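Local coordinates for rhodanese-like domain-containing protein (Rhodopseudomonas palustris, PDB 2HHG) that probably acts as a sulfurtransferase of the rhodanese family, although its substrate and cellular role are not established, at residues Cys63-Leu68 and Ala100-Thr105; Phe70-Gln75 and Lys104-Met109. All coordinates share one frame; numbering follows the deposited sequence.

Contact 1: Cys63-Leu68 and Ala100-Thr105; sequences CTRGML and ALAAKT
The guanidinium of Arg65 meets Leu101 with one face, where the leucine CD1 sits 3.6 Å above the plane and displaced toward its rim. Arg65 NH2 approaches Leu101 CD1 to 3.7 Å, and the CB of the same leucine lies near NH2 and NE, while the backbone N of Ala102 stands obliquely to the group. The arginine arrives there because its chain is drawn out straight, with CG anti to the backbone N (chi1 176°) and no bend as far as NE. Its NE donates to a water at 2.8 Å, and that water is also hydrogen-bonded to Thr105 OG1, 2.8 Å away, so a polar bridge spans the gap one turn further along helix 97-109. Deeper in, Leu68 packs CD2 against Ala102 CB at 3.8 Å, with Ala102 O close to the same methyl. Leu68 also touches Phe91 of strand 88-92, and Ile45 touches Ala102, joining this layer to the core of the rhodanese-like domain. The contact thus divides in two: a buried leucine-alanine pair packs on the inner side, while at its partly exposed margin the arginine spends its flat face on apolar packing and keeps an N-H for water.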
ATOM      1  N   CYS A  63      -2.519  -0.678   8.280  1.00  7.49           N
ATOM      2  CA  CYS A  63      -1.317  -1.345   8.752  1.00  7.97           C
ATOM      3  C   CYS A  63      -0.154  -0.485   8.319  1.00  7.44           C
ATOM      4  O   CYS A  63       0.132  -0.373   7.128  1.00  7.48           O
ATOM      5  CB  CYS A  63      -1.160  -2.756   8.171  1.00  8.56           C
ATOM      6  SG  CYS A  63       0.364  -3.574   8.727  1.00 10.83           S
ATOM      7  N   THR A  64       0.502   0.157   9.277  1.00  7.44           N
ATOM      8  CA  THR A  64       1.615   1.035   8.917  1.00  7.84           C
ATOM      9  C   THR A  64       2.704   0.234   8.200  1.00  7.16           C
ATOM     10  O   THR A  64       2.904  -0.957   8.465  1.00  7.36           O
ATOM     11  CB  THR A  64       2.201   1.792  10.121  1.00  8.32           C
ATOM     12  OG1 THR A  64       2.774   0.860  11.047  1.00  9.97           O
ATOM     13  CG2 THR A  64       1.134   2.634  10.822  1.00  9.17           C
ATOM     14  N   ARG A  65       3.393   0.882   7.270  1.00  7.17           N
ATOM     15  CA  ARG A  65       4.359   0.174   6.453  1.00  7.66           C
ATOM     16  C   ARG A  65       5.401  -0.542   7.310  1.00  7.41           C
ATOM     17  O   ARG A  65       5.789  -1.672   7.007  1.00  7.69           O
ATOM     18  CB  ARG A  65       5.025   1.106   5.442  1.00  7.60           C
ATOM     19  CG  ARG A  65       6.111   0.413   4.642  1.00  7.73           C
ATOM     20  CD  ARG A  65       6.645   1.224   3.455  1.00  7.51           C
ATOM     21  NE  ARG A  65       7.811   0.506   2.933  1.00  7.22           N
ATOM     22  CZ  ARG A  65       9.079   0.884   3.066  1.00  6.88           C
ATOM     23  NH1 ARG A  65       9.396   2.061   3.590  1.00  8.04           N
ATOM     24  NH2 ARG A  65      10.046   0.092   2.624  1.00  7.96           N
ATOM     25  N   GLY A  66       5.819   0.099   8.398  1.00  7.19           N
ATOM     26  CA  GLY A  66       6.862  -0.450   9.250  1.00  7.82           C
ATOM     27  C   GLY A  66       6.478  -1.699  10.020  1.00  7.73           C
ATOM     28  O   GLY A  66       7.356  -2.377  10.558  1.00  8.08           O
HETATM   29  N   MSE A  67       5.181  -2.007  10.065  1.00  7.87           N
HETATM   30  CA  MSE A  67       4.669  -3.209  10.733  1.00  8.49           C
HETATM   31  C   MSE A  67       4.281  -4.322   9.769  1.00  7.83           C
HETATM   32  O   MSE A  67       3.922  -5.424  10.205  1.00  7.95           O
HETATM   33  CB  MSE A  67       3.432  -2.849  11.547  1.00  9.76           C
HETATM   34  CG  MSE A  67       3.758  -2.017  12.746  1.00 12.97           C
HETATM   35 SE   MSE A  67       2.241  -1.751  13.867  1.00 21.80          SE
HETATM   36  CE  MSE A  67       3.038  -0.407  15.027  1.00 19.16           C
ATOM     37  N   LEU A  68       4.347  -4.043   8.472  1.00  7.97           N
ATOM     38  CA  LEU A  68       3.733  -4.904   7.464  1.00  8.45           C
ATOM     39  C   LEU A  68       4.146  -6.367   7.562  1.00  8.04           C
ATOM     40  O   LEU A  68       3.293  -7.260   7.609  1.00  8.37           O
ATOM     41  CB  LEU A  68       4.043  -4.365   6.069  1.00  9.17           C
ATOM     42  CG  LEU A  68       3.283  -4.971   4.894  1.00 12.75           C
ATOM     43  CD1 LEU A  68       1.785  -4.684   5.017  1.00 15.90           C
ATOM     44  CD2 LEU A  68       3.841  -4.442   3.582  1.00 15.48           C
ATOM     45  N   ALA A 100       4.456   1.404  -3.224  1.00  7.52           N
ATOM     46  CA  ALA A 100       5.159   0.565  -4.197  1.00  7.74           C
ATOM     47  C   ALA A 100       6.137  -0.349  -3.463  1.00  7.26           C
ATOM     48  O   ALA A 100       6.208  -1.552  -3.731  1.00  7.56           O
ATOM     49  CB  ALA A 100       5.882   1.408  -5.232  1.00  8.53           C
ATOM     50  N   LEU A 101       6.892   0.218  -2.524  1.00  7.30           N
ATOM     51  CA  LEU A 101       7.830  -0.588  -1.745  1.00  7.45           C
ATOM     52  C   LEU A 101       7.099  -1.628  -0.909  1.00  7.43           C
ATOM     53  O   LEU A 101       7.528  -2.771  -0.829  1.00  7.16           O
ATOM     54  CB  LEU A 101       8.718   0.284  -0.854  1.00  7.83           C
ATOM     55  CG  LEU A 101       9.569   1.348  -1.547  1.00  7.82           C
ATOM     56  CD1 LEU A 101      10.519   1.950  -0.534  1.00  9.84           C
ATOM     57  CD2 LEU A 101      10.338   0.787  -2.747  1.00  9.34           C
ATOM     58  N   ALA A 102       5.976  -1.237  -0.310  1.00  7.39           N
ATOM     59  CA  ALA A 102       5.195  -2.147   0.531  1.00  7.69           C
ATOM     60  C   ALA A 102       4.622  -3.309  -0.272  1.00  7.73           C
ATOM     61  O   ALA A 102       4.687  -4.457   0.155  1.00  7.60           O
ATOM     62  CB  ALA A 102       4.082  -1.403   1.238  1.00  7.81           C
ATOM     63  N   ALA A 103       4.055  -3.011  -1.441  1.00  7.62           N
ATOM     64  CA  ALA A 103       3.527  -4.054  -2.320  1.00  7.87           C
ATOM     65  C   ALA A 103       4.627  -5.024  -2.740  1.00  7.51           C
ATOM     66  O   ALA A 103       4.424  -6.236  -2.737  1.00  7.39           O
ATOM     67  CB  ALA A 103       2.854  -3.439  -3.538  1.00  7.84           C
ATOM     68  N   LYS A 104       5.795  -4.488  -3.071  1.00  7.55           N
ATOM     69  CA  LYS A 104       6.925  -5.328  -3.440  1.00  7.75           C
ATOM     70  C   LYS A 104       7.374  -6.216  -2.271  1.00  7.30           C
ATOM     71  O   LYS A 104       7.625  -7.407  -2.459  1.00  7.64           O
ATOM     72  CB  LYS A 104       8.070  -4.464  -3.963  1.00  7.69           C
ATOM     73  CG  LYS A 104       9.325  -5.233  -4.383  1.00  8.91           C
ATOM     74  CD  LYS A 104       9.060  -6.242  -5.497  1.00 10.61           C
ATOM     75  CE  LYS A 104      10.354  -6.693  -6.161  1.00 11.91           C
ATOM     76  NZ  LYS A 104      11.356  -7.248  -5.218  1.00 12.93           N
ATOM     77  N   THR A 105       7.466  -5.649  -1.071  1.00  7.35           N
ATOM     78  CA  THR A 105       7.794  -6.442   0.112  1.00  7.62           C
ATOM     79  C   THR A 105       6.794  -7.584   0.309  1.00  7.56           C
ATOM     80  O   THR A 105       7.178  -8.738   0.507  1.00  7.82           O
ATOM     81  CB  THR A 105       7.814  -5.558   1.359  1.00  7.92           C
ATOM     82  OG1 THR A 105       8.862  -4.591   1.226  1.00  8.18           O
ATOM     83  CG2 THR A 105       8.031  -6.383   2.625  1.00  9.40           C
TER
HETATM   84  O   HOH W   1       7.985  -2.272   2.559  1.00  9.32           O

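Contact 2: Phe70-Gln75 and Lys104-Met109; sequences FWIDPQ and KTAQDM
Helix 68-72 ends against the last turns of helix 97-109, Ile72 CA lying 7.7 Å from Ala106 CA and Asp73 CA 8.0 Å from Met109 CA. In the alpha/beta fold of the rhodanese-like domain, this joins a short helix that follows strand 61-62 to the long one that follows strand 88-92. Ile72 and Met109 carry most of the packing, and Ile72 reaches two partners with separate branches. Its CD1 methyl comes up to Ala106 CB at 3.8 Å, whereas CG2, placed anti to the backbone N by a chi1 of -72°, meets the selenomethionine Met109 at CE, 3.9 Å away. The Met109 chain runs extended to the selenium and then bends, chi3 being 70°; the bend carries CE across Ile72 and on to Asp73 CB at 3.8 Å, with the two side chains crossing at a slant. Phe83 adds a further apolar neighbour for Ile72, and Glu69 of the short helix also touches Met109. An alanine in place of Ile72 would probably open a gap beside Ala106 and let the Met109 end swing, since both branches that hold them would be missing. The chain leaves helical geometry at Asp73, whose carboxylate accepts from the backbone two residues on, an Asx turn: Gln75 N donates to Asp73 OD1 at 2.9 Å, from well above the carboxylate plane. Beyond the interface, helix 97-109 carries a salt bridge over a single turn, in which Lys104 NZ lies 2.9 Å from Asp108 OD1, which receives it on its syn lone pair.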
ATOM      1  N   PHE A  70       5.381  -8.062   9.944  1.00  7.63           N
ATOM      2  CA  PHE A  70       4.980  -8.637  11.221  1.00  8.16           C
ATOM      3  C   PHE A  70       3.501  -8.962  11.295  1.00  8.08           C
ATOM      4  O   PHE A  70       3.100  -9.838  12.063  1.00  8.98           O
ATOM      5  CB  PHE A  70       5.401  -7.699  12.348  1.00  8.45           C
ATOM      6  CG  PHE A  70       6.876  -7.528  12.410  1.00  8.81           C
ATOM      7  CD1 PHE A  70       7.654  -8.430  13.120  1.00  9.76           C
ATOM      8  CD2 PHE A  70       7.500  -6.528  11.682  1.00  9.09           C
ATOM      9  CE1 PHE A  70       9.034  -8.318  13.127  1.00  9.93           C
ATOM     10  CE2 PHE A  70       8.877  -6.412  11.683  1.00  9.94           C
ATOM     11  CZ  PHE A  70       9.644  -7.299  12.413  1.00  9.90           C
ATOM     12  N   TRP A  71       2.692  -8.260  10.507  1.00  7.84           N
ATOM     13  CA  TRP A  71       1.261  -8.541  10.447  1.00  8.17           C
ATOM     14  C   TRP A  71       0.922  -9.527   9.329  1.00  7.99           C
ATOM     15  O   TRP A  71      -0.038 -10.282   9.449  1.00  8.41           O
ATOM     16  CB  TRP A  71       0.470  -7.239  10.304  1.00  8.42           C
ATOM     17  CG  TRP A  71       0.431  -6.400  11.559  1.00  8.74           C
ATOM     18  CD1 TRP A  71       1.262  -6.481  12.648  1.00  9.09           C
ATOM     19  CD2 TRP A  71      -0.482  -5.338  11.835  1.00  9.57           C
ATOM     20  NE1 TRP A  71       0.906  -5.544  13.592  1.00 10.47           N
ATOM     21  CE2 TRP A  71      -0.158  -4.828  13.111  1.00  9.16           C
ATOM     22  CE3 TRP A  71      -1.558  -4.778  11.136  1.00  9.61           C
ATOM     23  CZ2 TRP A  71      -0.867  -3.780  13.693  1.00 10.26           C
ATOM     24  CZ3 TRP A  71      -2.253  -3.730  11.716  1.00 10.37           C
ATOM     25  CH2 TRP A  71      -1.907  -3.248  12.984  1.00 10.33           C
ATOM     26  N   ILE A  72       1.701  -9.528   8.248  1.00  7.77           N
ATOM     27  CA  ILE A  72       1.451 -10.461   7.148  1.00  8.13           C
ATOM     28  C   ILE A  72       1.804 -11.908   7.505  1.00  8.10           C
ATOM     29  O   ILE A  72       1.027 -12.832   7.241  1.00  8.25           O
ATOM     30  CB  ILE A  72       2.226 -10.056   5.885  1.00  7.76           C
ATOM     31  CG1 ILE A  72       1.604  -8.803   5.261  1.00  8.52           C
ATOM     32  CG2 ILE A  72       2.247 -11.200   4.866  1.00  8.46           C
ATOM     33  CD1 ILE A  72       2.367  -8.259   4.073  1.00  9.63           C
ATOM     34  N   ASP A  73       2.988 -12.107   8.073  1.00  8.30           N
ATOM     35  CA  ASP A  73       3.536 -13.442   8.275  1.00  8.95           C
ATOM     36  C   ASP A  73       2.727 -14.211   9.313  1.00  9.28           C
ATOM     37  O   ASP A  73       2.688 -13.808  10.467  1.00  8.95           O
ATOM     38  CB  ASP A  73       4.990 -13.316   8.718  1.00  9.16           C
ATOM     39  CG  ASP A  73       5.670 -14.650   8.923  1.00  9.49           C
ATOM     40  OD1 ASP A  73       5.052 -15.719   8.716  1.00  9.86           O
ATOM     41  OD2 ASP A  73       6.851 -14.621   9.316  1.00 11.14           O
ATOM     42  N   PRO A  74       2.086 -15.331   8.911  1.00 10.35           N
ATOM     43  CA  PRO A  74       1.277 -16.062   9.889  1.00 11.50           C
ATOM     44  C   PRO A  74       2.107 -16.676  11.025  1.00 12.44           C
ATOM     45  O   PRO A  74       1.550 -17.032  12.068  1.00 13.51           O
ATOM     46  CB  PRO A  74       0.601 -17.151   9.047  1.00 11.50           C
ATOM     47  CG  PRO A  74       1.489 -17.341   7.879  1.00 11.40           C
ATOM     48  CD  PRO A  74       2.057 -15.976   7.585  1.00 10.14           C
ATOM     49  N   GLN A  75       3.418 -16.787  10.821  1.00 13.13           N
ATOM     50  CA  GLN A  75       4.333 -17.292  11.846  1.00 14.26           C
ATOM     51  C   GLN A  75       4.879 -16.194  12.758  1.00 14.35           C
ATOM     52  O   GLN A  75       5.715 -16.460  13.630  1.00 15.21           O
ATOM     53  CB  GLN A  75       5.499 -18.049  11.202  1.00 14.67           C
ATOM     54  CG  GLN A  75       5.095 -19.229  10.317  1.00 17.68           C
ATOM     55  CD  GLN A  75       4.166 -20.203  11.015  1.00 21.18           C
ATOM     56  OE1 GLN A  75       4.356 -20.529  12.188  1.00 22.18           O
ATOM     57  NE2 GLN A  75       3.151 -20.672  10.294  1.00 22.83           N
ATOM     58  N   LYS A 104       5.795  -4.488  -3.071  1.00  7.55           N
ATOM     59  CA  LYS A 104       6.925  -5.328  -3.440  1.00  7.75           C
ATOM     60  C   LYS A 104       7.374  -6.216  -2.271  1.00  7.30           C
ATOM     61  O   LYS A 104       7.625  -7.407  -2.459  1.00  7.64           O
ATOM     62  CB  LYS A 104       8.070  -4.464  -3.963  1.00  7.69           C
ATOM     63  CG  LYS A 104       9.325  -5.233  -4.383  1.00  8.91           C
ATOM     64  CD  LYS A 104       9.060  -6.242  -5.497  1.00 10.61           C
ATOM     65  CE  LYS A 104      10.354  -6.693  -6.161  1.00 11.91           C
ATOM     66  NZ  LYS A 104      11.356  -7.248  -5.218  1.00 12.93           N
ATOM     67  N   THR A 105       7.466  -5.649  -1.071  1.00  7.35           N
ATOM     68  CA  THR A 105       7.794  -6.442   0.112  1.00  7.62           C
ATOM     69  C   THR A 105       6.794  -7.584   0.309  1.00  7.56           C
ATOM     70  O   THR A 105       7.178  -8.738   0.507  1.00  7.82           O
ATOM     71  CB  THR A 105       7.814  -5.558   1.359  1.00  7.92           C
ATOM     72  OG1 THR A 105       8.862  -4.591   1.226  1.00  8.18           O
ATOM     73  CG2 THR A 105       8.031  -6.383   2.625  1.00  9.40           C
ATOM     74  N   ALA A 106       5.510  -7.256   0.243  1.00  7.76           N
ATOM     75  CA  ALA A 106       4.468  -8.256   0.439  1.00  7.67           C
ATOM     76  C   ALA A 106       4.574  -9.353  -0.620  1.00  8.30           C
ATOM     77  O   ALA A 106       4.498 -10.543  -0.312  1.00  8.18           O
ATOM     78  CB  ALA A 106       3.105  -7.600   0.408  1.00  7.80           C
ATOM     79  N   GLN A 107       4.793  -8.952  -1.865  1.00  8.23           N
ATOM     80  CA  GLN A 107       4.933  -9.913  -2.950  1.00  8.97           C
ATOM     81  C   GLN A 107       6.161 -10.813  -2.753  1.00  9.00           C
ATOM     82  O   GLN A 107       6.081 -12.030  -2.979  1.00  9.38           O
ATOM     83  CB  GLN A 107       5.017  -9.172  -4.274  1.00  9.18           C
ATOM     84  CG  GLN A 107       4.881 -10.063  -5.491  1.00  9.88           C
ATOM     85  CD  GLN A 107       4.827  -9.255  -6.754  1.00  9.46           C
ATOM     86  OE1 GLN A 107       5.863  -8.871  -7.310  1.00 11.96           O
ATOM     87  NE2 GLN A 107       3.630  -8.978  -7.215  1.00  8.21           N
ATOM     88  N   ASP A 108       7.279 -10.217  -2.324  1.00  9.35           N
ATOM     89  CA  ASP A 108       8.501 -10.955  -2.006  1.00 10.30           C
ATOM     90  C   ASP A 108       8.270 -12.016  -0.930  1.00  9.63           C
ATOM     91  O   ASP A 108       8.931 -13.049  -0.920  1.00 10.78           O
ATOM     92  CB  ASP A 108       9.607 -10.010  -1.522  1.00 10.62           C
ATOM     93  CG  ASP A 108      10.210  -9.167  -2.632  1.00 12.24           C
ATOM     94  OD1 ASP A 108       9.950  -9.428  -3.821  1.00 12.87           O
ATOM     95  OD2 ASP A 108      10.963  -8.229  -2.292  1.00 14.06           O
HETATM   96  N   MSE A 109       7.348 -11.746  -0.011  1.00  9.25           N
HETATM   97  CA  MSE A 109       7.031 -12.680   1.066  1.00  9.14           C
HETATM   98  C   MSE A 109       6.174 -13.836   0.585  1.00  8.85           C
HETATM   99  O   MSE A 109       6.116 -14.878   1.235  1.00  8.98           O
HETATM  100  CB  MSE A 109       6.305 -11.962   2.202  1.00  9.18           C
HETATM  101  CG  MSE A 109       7.157 -10.933   2.890  1.00  9.94           C
HETATM  102 SE   MSE A 109       6.180 -10.004   4.268  1.00 13.82          SE
HETATM  103  CE  MSE A 109       6.033 -11.465   5.543  1.00 11.62           C
TER

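Contacts 1 and 2, with centres about 8 Å apart, both pack residues 63-75 along helix 97-109: contact 1 through the loop and the first residue of helix 68-72, contact 2 through the end of that helix. Leu68 and Ile72 stand one turn apart, as do Ala102 and Ala106, and the shared residue Thr105 touches Glu69 between them. The first segments also meet directly, Cys63 SG lying 3.3 Å from Trp71 CE3. In rhodaneses the loop leading into the helix that corresponds to 97-109 carries the catalytic cysteine, so contact 1 lies nearer that end and contact 2 nearer the far one. The sodium ion, bound at Asn18 and Ile21, is about 12 Å from the Leu101 side chain.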